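Local coordinates for SusD superfamily protein (Bacteroides fragilis NCTC 9343, PDB 3NQP) that probably binds glycans at the bacterial outer membrane as a member of the SusD superfamily, at residues 252-257 against 379-384; 246-251 against 257-262; 264-269 against 383-388. One frame throughout, in Å; residues are numbered along the deposited sequence.

Contact 1 of 3, residues 252-257 against 379-384; sequences SQVFNA and FYRLPW
Arg-381 receives Val-254 on its methylene chain and Phe-255 on its guanidinium group, joining the short helix 251-255 to the passage from strand 377-381 into helix 382-396, where Arg-381 holds the N-cap position. CG1 of Val-254 comes within 3.6 Å of Arg-381 CD, the two side chains crossing at about a right angle. The same methyl lies over the centre of the Phe-255 ring, 3.7 Å above its plane, so it touches both the aromatic face and the arginine chain. The ring in turn presents its edge: Phe-255 CZ stands 3.4 Å above the guanidinium plane of Arg-381, and the two planes are 83° apart. An extended chain from CG to NE (chi2 177°) carries the guanidinium group out to this position. All three touching residues are buried.

Away from the arginine, the helix end and the turn after it are partly exposed; there Asn-256 ND2 donates to Gln-253 OE1 over 2.8 Å.

With NH2 at the ring edge, the geometry argues against a cation-pi contact. Three carboxylates, Glu-449 at NH2 and Glu-445 and Glu-264 at NH1, compensate the buried charge and probably fix the group's rotation, while the ring supplies van der Waals contact.

Contact 2 of 3, residues 246-251 against 257-262; sequences KMLDDF and AKNKAN
Leu-248 has CG beside its backbone N (chi1 -52°), and CD1 continues the chain outward, which points that methyl at Asn-259 and Asn-262. Asn-262 places its own CG between the backbone N and the carbonyl carbon (chi1 60°), turning the amide to meet the leucine. The motif here is an Asx turn beside a short helix: Asn-262 OD1 accepts from Glu-264 N, two residues on, and so bends the chain where it leaves the loop 257-262 for strand 265-269.

Across the contact no hydrogen bond forms; a branched apolar tip packs on two amides. CD1 of Leu-248 is 3.7 Å from Asn-262 OD1 and 4.0 Å from Asn-262 ND2. The methyl sits over one face of the amide, with Leu-248 CD1 about 3.6 Å above its plane and nearly over Asn-262 CG. Asn-259 approaches from the opposite direction to Leu-248.

Asn-262 OD1 and ND2 and Asn-259 ND2 have hydrogen-bond partners elsewhere, consistent with an apolar neighbour at these amides. Asn-262 ND2 donates to Asn-259 O over 2.9 Å with an N-H...O angle of 165°, a bond that closes the turn 259-262. The same nitrogen also reaches Val-254 O, while Asn-259 ND2 bonds Gln-253 O, so both asparagines grip the backbone at the end of helix 251-255. At the other end of that helix Asp-250 is the N-cap, its side chain accepting from a backbone N just inside the helix. The leucine backbone is held as well, its O accepting from Arg-412 of helix 399-414. The closest approach across the contact is 3.6 Å, between Leu-248 CD1 and Asn-259 ND2.

Contact 3 of 3, residues 264-269 against 383-388; sequences EIIFAI and PWVYLT
OE1 of Glu-264, in the carboxylate that packs on Pro-383, is gripped by two donors: the guanidinium NH1 of Arg-412 in a salt bridge, and the backbone N of Leu-248 in a hydrogen bond. OE2 of Glu-264 forms a salt bridge with Arg-381 NH1, so arginines from two parts of the chain meet one buried acid and would probably stabilise its ionised form. That same OE2 presses on the proline ring, 3.1 Å from Pro-383 CD and 3.2 Å from Pro-383 CG. With CG anti to the backbone N (chi1 -174°) and the chain extended beyond it, the glutamate reaches over to cross the proline at about a right angle.

Further along, the contact is apolar and slacker: Ile-266 CD1 meets Val-385 CG2 at 4.1 Å. On the helix, Trp-384 O accepts from Thr-388 N at 3.0 Å and from Thr-388 OG1 at 2.6 Å, the two donors arriving from opposite faces of the carbonyl plane. OG1 of Thr-388 also stands 3.3 Å above the centre of the Trp-384 ring, so the hydroxyl, held by Trp-384 O, lies against one face of the indole.

Ile-266 and Phe-267 both face Tyr-380, marking a classic beta bulge in the two-stranded antiparallel sheet, whose strand 377-381 runs directly into helix 382-396 of this SusD-family protein.

From the N terminus, 246-251 leads into helix 251-255, and contact 2 closes the short loop around that helix when 257-262 returns. Contact 1 opens inside this loop, at 252-257, and closes only 122 residues later on 379-384, so contacts 1 and 2 cross. Contact 3 opens at 264-269, after contact 2 is complete, and ends on 383-388, overlapping the end of contact 1 at Pro-383 and Trp-384. Contacts 1 and 3 thus converge on the passage from strand 377-381 into helix 382-396. Together the three tie the helix 251-255 region to the two-stranded sheet and helix 382-396; the centres of contacts 1 and 2 lie about 6 Å apart.

Contact 1 of 3, residues 252-257 against 379-384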
# COMPACT_ATOMS: atom_id res chain seq x y z
N SER A 252 -1.12 -10.75 14.35
CA SER A 252 -0.72 -9.52 15.05
C SER A 252 0.80 -9.39 15.15
O SER A 252 1.31 -8.30 15.20
CB SER A 252 -1.32 -9.42 16.46
OG SER A 252 -0.83 -10.47 17.27
N GLN A 253 1.51 -10.52 15.17
CA GLN A 253 2.97 -10.51 15.30
C GLN A 253 3.60 -9.97 14.04
O GLN A 253 4.80 -9.63 14.05
CB GLN A 253 3.50 -11.93 15.55
CG GLN A 253 3.28 -12.43 16.99
CD GLN A 253 4.23 -11.74 17.94
OE1 GLN A 253 3.99 -10.62 18.35
NE2 GLN A 253 5.34 -12.40 18.26
N VAL A 254 2.85 -9.98 12.94
CA VAL A 254 3.38 -9.46 11.70
C VAL A 254 3.76 -7.99 11.91
O VAL A 254 4.79 -7.55 11.42
CB VAL A 254 2.42 -9.69 10.49
CG1 VAL A 254 2.90 -8.89 9.25
CG2 VAL A 254 2.28 -11.24 10.21
N PHE A 255 2.92 -7.24 12.65
CA PHE A 255 3.00 -5.76 12.73
C PHE A 255 3.64 -5.30 14.01
O PHE A 255 4.00 -4.14 14.12
CB PHE A 255 1.60 -5.16 12.61
CG PHE A 255 0.89 -5.72 11.45
CD1 PHE A 255 1.13 -5.21 10.20
CD2 PHE A 255 0.06 -6.83 11.59
CE1 PHE A 255 0.52 -5.78 9.07
CE2 PHE A 255 -0.54 -7.40 10.49
CZ PHE A 255 -0.30 -6.85 9.20
N ASN A 256 3.76 -6.24 14.95
CA ASN A 256 4.21 -5.92 16.30
C ASN A 256 5.55 -5.19 16.24
O ASN A 256 6.53 -5.67 15.63
CB ASN A 256 4.29 -7.22 17.09
CG ASN A 256 4.81 -7.04 18.51
OD1 ASN A 256 5.35 -6.00 18.89
ND2 ASN A 256 4.70 -8.11 19.29
N ALA A 257 5.60 -4.01 16.87
CA ALA A 257 6.78 -3.15 16.80
C ALA A 257 7.97 -3.76 17.54
O ALA A 257 9.11 -3.30 17.40
CB ALA A 257 6.44 -1.72 17.31
N PHE A 379 5.68 -2.49 2.98
CA PHE A 379 5.31 -2.35 1.59
C PHE A 379 5.06 -3.71 0.94
O PHE A 379 4.12 -3.85 0.19
CB PHE A 379 6.40 -1.60 0.80
CG PHE A 379 6.45 -0.13 1.04
CD1 PHE A 379 5.60 0.50 1.94
CD2 PHE A 379 7.38 0.62 0.37
CE1 PHE A 379 5.67 1.89 2.12
CE2 PHE A 379 7.45 1.99 0.54
CZ PHE A 379 6.61 2.63 1.40
N TYR A 380 5.90 -4.71 1.22
CA TYR A 380 5.67 -6.07 0.71
C TYR A 380 5.85 -7.08 1.83
O TYR A 380 6.87 -7.04 2.50
CB TYR A 380 6.64 -6.44 -0.38
CG TYR A 380 6.59 -5.57 -1.57
CD1 TYR A 380 5.45 -5.57 -2.39
CD2 TYR A 380 7.62 -4.70 -1.88
CE1 TYR A 380 5.35 -4.79 -3.48
CE2 TYR A 380 7.52 -3.87 -3.03
CZ TYR A 380 6.38 -3.92 -3.81
OH TYR A 380 6.22 -3.16 -4.95
N ARG A 381 4.86 -7.96 2.02
CA ARG A 381 5.02 -9.15 2.88
C ARG A 381 4.39 -10.40 2.21
O ARG A 381 3.72 -10.29 1.17
CB ARG A 381 4.44 -8.87 4.26
CG ARG A 381 3.03 -8.46 4.28
CD ARG A 381 2.54 -8.29 5.72
NE ARG A 381 1.16 -7.83 5.75
CZ ARG A 381 0.07 -8.60 5.87
NH1 ARG A 381 0.12 -9.93 5.98
NH2 ARG A 381 -1.12 -8.03 5.88
N LEU A 382 4.63 -11.57 2.75
CA LEU A 382 4.39 -12.80 1.99
C LEU A 382 2.92 -13.01 1.55
O LEU A 382 2.72 -13.44 0.42
CB LEU A 382 4.92 -14.02 2.76
CG LEU A 382 5.28 -15.26 1.97
CD1 LEU A 382 6.44 -14.87 0.97
CD2 LEU A 382 5.68 -16.41 2.97
N PRO A 383 1.89 -12.75 2.41
CA PRO A 383 0.53 -12.96 1.90
C PRO A 383 0.16 -12.09 0.68
O PRO A 383 -0.73 -12.47 -0.12
CB PRO A 383 -0.39 -12.62 3.11
CG PRO A 383 0.48 -12.88 4.32
CD PRO A 383 1.88 -12.41 3.83
N TRP A 384 0.81 -10.95 0.52
CA TRP A 384 0.66 -10.15 -0.71
C TRP A 384 1.14 -10.97 -1.91
O TRP A 384 0.52 -10.94 -2.98
CB TRP A 384 1.37 -8.78 -0.60
CG TRP A 384 1.31 -7.95 -1.86
CD1 TRP A 384 0.37 -7.02 -2.18
CD2 TRP A 384 2.22 -7.98 -2.93
NE1 TRP A 384 0.63 -6.47 -3.41
CE2 TRP A 384 1.76 -7.06 -3.90
CE3 TRP A 384 3.38 -8.73 -3.19
CZ2 TRP A 384 2.43 -6.86 -5.11
CZ3 TRP A 384 4.06 -8.51 -4.35
CH2 TRP A 384 3.59 -7.59 -5.30

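Contact 2 of 3, residues 246-251 against 257-262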
# COMPACT_ATOMS: atom_id res chain seq x y z
N LYS A 246 8.64 -16.77 5.29
CA LYS A 246 7.56 -17.60 5.83
C LYS A 246 6.46 -16.74 6.41
O LYS A 246 6.76 -15.76 7.03
CB LYS A 246 8.08 -18.48 6.99
CG LYS A 246 9.30 -19.33 6.67
CD LYS A 246 9.59 -20.37 7.80
CE LYS A 246 10.97 -20.17 8.43
NZ LYS A 246 12.04 -20.19 7.40
N MSE A 247 5.21 -17.17 6.28
CA MSE A 247 4.08 -16.50 6.92
C MSE A 247 4.10 -16.83 8.42
O MSE A 247 4.38 -17.96 8.78
CB MSE A 247 2.79 -17.00 6.30
CG MSE A 247 1.62 -16.09 6.46
SE MSE A 247 0.08 -16.59 5.52
CE MSE A 247 0.20 -18.50 5.72
N LEU A 248 3.89 -15.83 9.27
CA LEU A 248 3.84 -16.05 10.70
C LEU A 248 2.54 -16.73 11.09
O LEU A 248 1.49 -16.57 10.43
CB LEU A 248 4.02 -14.74 11.49
CG LEU A 248 5.20 -13.83 11.19
CD1 LEU A 248 5.24 -12.69 12.24
CD2 LEU A 248 6.57 -14.60 11.08
N ASP A 249 2.59 -17.51 12.17
CA ASP A 249 1.36 -18.10 12.68
C ASP A 249 0.37 -17.07 13.21
O ASP A 249 -0.82 -17.30 13.12
CB ASP A 249 1.65 -19.04 13.83
CG ASP A 249 2.25 -20.36 13.39
OD1 ASP A 249 2.19 -20.75 12.19
OD2 ASP A 249 2.81 -21.01 14.28
N ASP A 250 0.85 -15.99 13.82
CA ASP A 250 -0.04 -14.99 14.46
C ASP A 250 -0.02 -13.69 13.63
O ASP A 250 0.99 -13.05 13.51
CB ASP A 250 0.45 -14.73 15.87
CG ASP A 250 -0.45 -13.79 16.67
OD1 ASP A 250 -0.80 -12.70 16.17
OD2 ASP A 250 -0.74 -14.09 17.85
N PHE A 251 -1.16 -13.33 13.07
CA PHE A 251 -1.33 -12.12 12.33
C PHE A 251 -0.82 -10.89 13.06
O PHE A 251 -0.12 -10.07 12.46
CB PHE A 251 -2.80 -11.95 11.98
CG PHE A 251 -3.11 -10.75 11.08
CD1 PHE A 251 -2.88 -10.80 9.74
CD2 PHE A 251 -3.70 -9.59 11.62
CE1 PHE A 251 -3.26 -9.73 8.91
CE2 PHE A 251 -4.07 -8.51 10.79
CZ PHE A 251 -3.82 -8.58 9.45
N ALA A 257 5.60 -4.01 16.87
CA ALA A 257 6.78 -3.15 16.80
C ALA A 257 7.97 -3.76 17.54
O ALA A 257 9.11 -3.30 17.40
CB ALA A 257 6.44 -1.72 17.31
N LYS A 258 7.73 -4.81 18.33
CA LYS A 258 8.81 -5.55 18.99
C LYS A 258 9.17 -6.84 18.22
O LYS A 258 10.00 -7.62 18.66
CB LYS A 258 8.45 -5.84 20.46
CG LYS A 258 8.12 -4.59 21.27
CD LYS A 258 9.37 -3.90 21.82
CE LYS A 258 9.03 -2.78 22.83
NZ LYS A 258 7.96 -3.14 23.84
N ASN A 259 8.59 -7.03 17.02
CA ASN A 259 8.90 -8.20 16.20
C ASN A 259 9.24 -7.79 14.75
O ASN A 259 8.88 -8.47 13.79
CB ASN A 259 7.72 -9.21 16.23
CG ASN A 259 8.08 -10.53 15.56
OD1 ASN A 259 9.20 -10.96 15.66
ND2 ASN A 259 7.14 -11.13 14.83
N LYS A 260 9.92 -6.67 14.60
CA LYS A 260 10.16 -6.09 13.28
C LYS A 260 11.07 -6.92 12.44
O LYS A 260 11.84 -7.72 12.95
CB LYS A 260 10.76 -4.66 13.41
CG LYS A 260 9.78 -3.68 14.00
CD LYS A 260 10.37 -2.27 14.07
CE LYS A 260 9.35 -1.24 14.60
NZ LYS A 260 9.95 0.12 14.29
N ALA A 261 10.98 -6.73 11.15
CA ALA A 261 11.82 -7.44 10.16
C ALA A 261 11.73 -8.95 10.32
O ALA A 261 12.69 -9.68 10.10
CB ALA A 261 13.27 -6.95 10.26
N ASN A 262 10.55 -9.42 10.67
CA ASN A 262 10.27 -10.87 10.78
C ASN A 262 10.20 -11.57 9.42
O ASN A 262 10.27 -10.95 8.36
CB ASN A 262 9.00 -11.07 11.56
CG ASN A 262 7.82 -10.42 10.89
OD1 ASN A 262 7.37 -10.89 9.84
ND2 ASN A 262 7.29 -9.31 11.50

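Contact 3 of 3, residues 264-269 against 383-388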
# COMPACT_ATOMS: atom_id res chain seq x y z
N GLU A 264 7.99 -12.92 7.56
CA GLU A 264 6.90 -12.67 6.58
C GLU A 264 7.18 -11.43 5.78
O GLU A 264 6.63 -11.23 4.71
CB GLU A 264 5.59 -12.50 7.34
CG GLU A 264 4.37 -12.38 6.45
CD GLU A 264 3.06 -12.56 7.22
OE1 GLU A 264 2.97 -13.47 8.11
OE2 GLU A 264 2.08 -11.87 6.88
N ILE A 265 8.01 -10.54 6.31
CA ILE A 265 8.24 -9.25 5.68
C ILE A 265 9.33 -9.36 4.63
O ILE A 265 10.32 -10.05 4.85
CB ILE A 265 8.61 -8.18 6.74
CG1 ILE A 265 7.38 -7.86 7.66
CG2 ILE A 265 9.09 -6.86 6.09
CD1 ILE A 265 7.72 -6.88 8.78
N ILE A 266 9.12 -8.70 3.50
CA ILE A 266 10.11 -8.58 2.43
C ILE A 266 10.79 -7.20 2.51
O ILE A 266 12.00 -7.10 2.63
CB ILE A 266 9.48 -8.73 1.03
CG1 ILE A 266 9.10 -10.19 0.73
CG2 ILE A 266 10.48 -8.35 -0.02
CD1 ILE A 266 7.66 -10.59 0.84
N PHE A 267 9.99 -6.14 2.49
CA PHE A 267 10.51 -4.78 2.64
C PHE A 267 9.52 -3.89 3.43
O PHE A 267 8.32 -3.87 3.14
CB PHE A 267 10.89 -4.15 1.28
CG PHE A 267 11.30 -2.73 1.43
CD1 PHE A 267 12.57 -2.42 1.88
CD2 PHE A 267 10.41 -1.69 1.15
CE1 PHE A 267 12.96 -1.10 2.07
CE2 PHE A 267 10.79 -0.36 1.38
CZ PHE A 267 12.07 -0.08 1.84
N ALA A 268 10.05 -3.20 4.45
CA ALA A 268 9.27 -2.28 5.27
C ALA A 268 10.05 -0.97 5.47
O ALA A 268 11.28 -0.99 5.44
CB ALA A 268 9.00 -2.92 6.67
N ILE A 269 9.30 0.13 5.66
CA ILE A 269 9.81 1.42 6.05
C ILE A 269 9.98 1.45 7.59
O ILE A 269 9.04 1.22 8.32
CB ILE A 269 8.83 2.54 5.65
CG1 ILE A 269 8.69 2.63 4.11
CG2 ILE A 269 9.23 3.89 6.28
CD1 ILE A 269 9.97 2.96 3.35
N PRO A 383 1.89 -12.75 2.41
CA PRO A 383 0.53 -12.96 1.90
C PRO A 383 0.16 -12.09 0.68
O PRO A 383 -0.73 -12.47 -0.12
CB PRO A 383 -0.39 -12.62 3.11
CG PRO A 383 0.48 -12.88 4.32
CD PRO A 383 1.88 -12.41 3.83
N TRP A 384 0.81 -10.95 0.52
CA TRP A 384 0.66 -10.15 -0.71
C TRP A 384 1.14 -10.97 -1.91
O TRP A 384 0.52 -10.94 -2.98
CB TRP A 384 1.37 -8.78 -0.60
CG TRP A 384 1.31 -7.95 -1.86
CD1 TRP A 384 0.37 -7.02 -2.18
CD2 TRP A 384 2.22 -7.98 -2.93
NE1 TRP A 384 0.63 -6.47 -3.41
CE2 TRP A 384 1.76 -7.06 -3.90
CE3 TRP A 384 3.38 -8.73 -3.19
CZ2 TRP A 384 2.43 -6.86 -5.11
CZ3 TRP A 384 4.06 -8.51 -4.35
CH2 TRP A 384 3.59 -7.59 -5.30
N VAL A 385 2.22 -11.71 -1.74
CA VAL A 385 2.80 -12.48 -2.84
C VAL A 385 1.78 -13.57 -3.21
O VAL A 385 1.42 -13.75 -4.39
CB VAL A 385 4.23 -13.03 -2.55
CG1 VAL A 385 4.69 -13.89 -3.70
CG2 VAL A 385 5.28 -11.86 -2.24
N TYR A 386 1.27 -14.24 -2.19
CA TYR A 386 0.23 -15.22 -2.42
C TYR A 386 -1.03 -14.69 -3.13
O TYR A 386 -1.51 -15.35 -4.05
CB TYR A 386 -0.23 -15.85 -1.09
CG TYR A 386 0.76 -16.65 -0.27
CD1 TYR A 386 1.75 -17.42 -0.86
CD2 TYR A 386 0.57 -16.77 1.12
CE1 TYR A 386 2.62 -18.18 -0.08
CE2 TYR A 386 1.44 -17.52 1.88
CZ TYR A 386 2.43 -18.24 1.28
OH TYR A 386 3.26 -18.98 2.05
N LEU A 387 -1.60 -13.56 -2.70
CA LEU A 387 -2.85 -13.08 -3.31
C LEU A 387 -2.60 -12.50 -4.71
O LEU A 387 -3.49 -12.51 -5.56
CB LEU A 387 -3.59 -12.14 -2.37
CG LEU A 387 -4.12 -12.89 -1.10
CD1 LEU A 387 -4.62 -11.88 -0.11
CD2 LEU A 387 -5.19 -13.94 -1.45
N THR A 388 -1.40 -12.01 -4.95
CA THR A 388 -1.00 -11.54 -6.26
C THR A 388 -0.88 -12.76 -7.24
O THR A 388 -1.34 -12.70 -8.39
CB THR A 388 0.29 -10.64 -6.20
OG1 THR A 388 0.13 -9.59 -5.21
CG2 THR A 388 0.57 -10.00 -7.54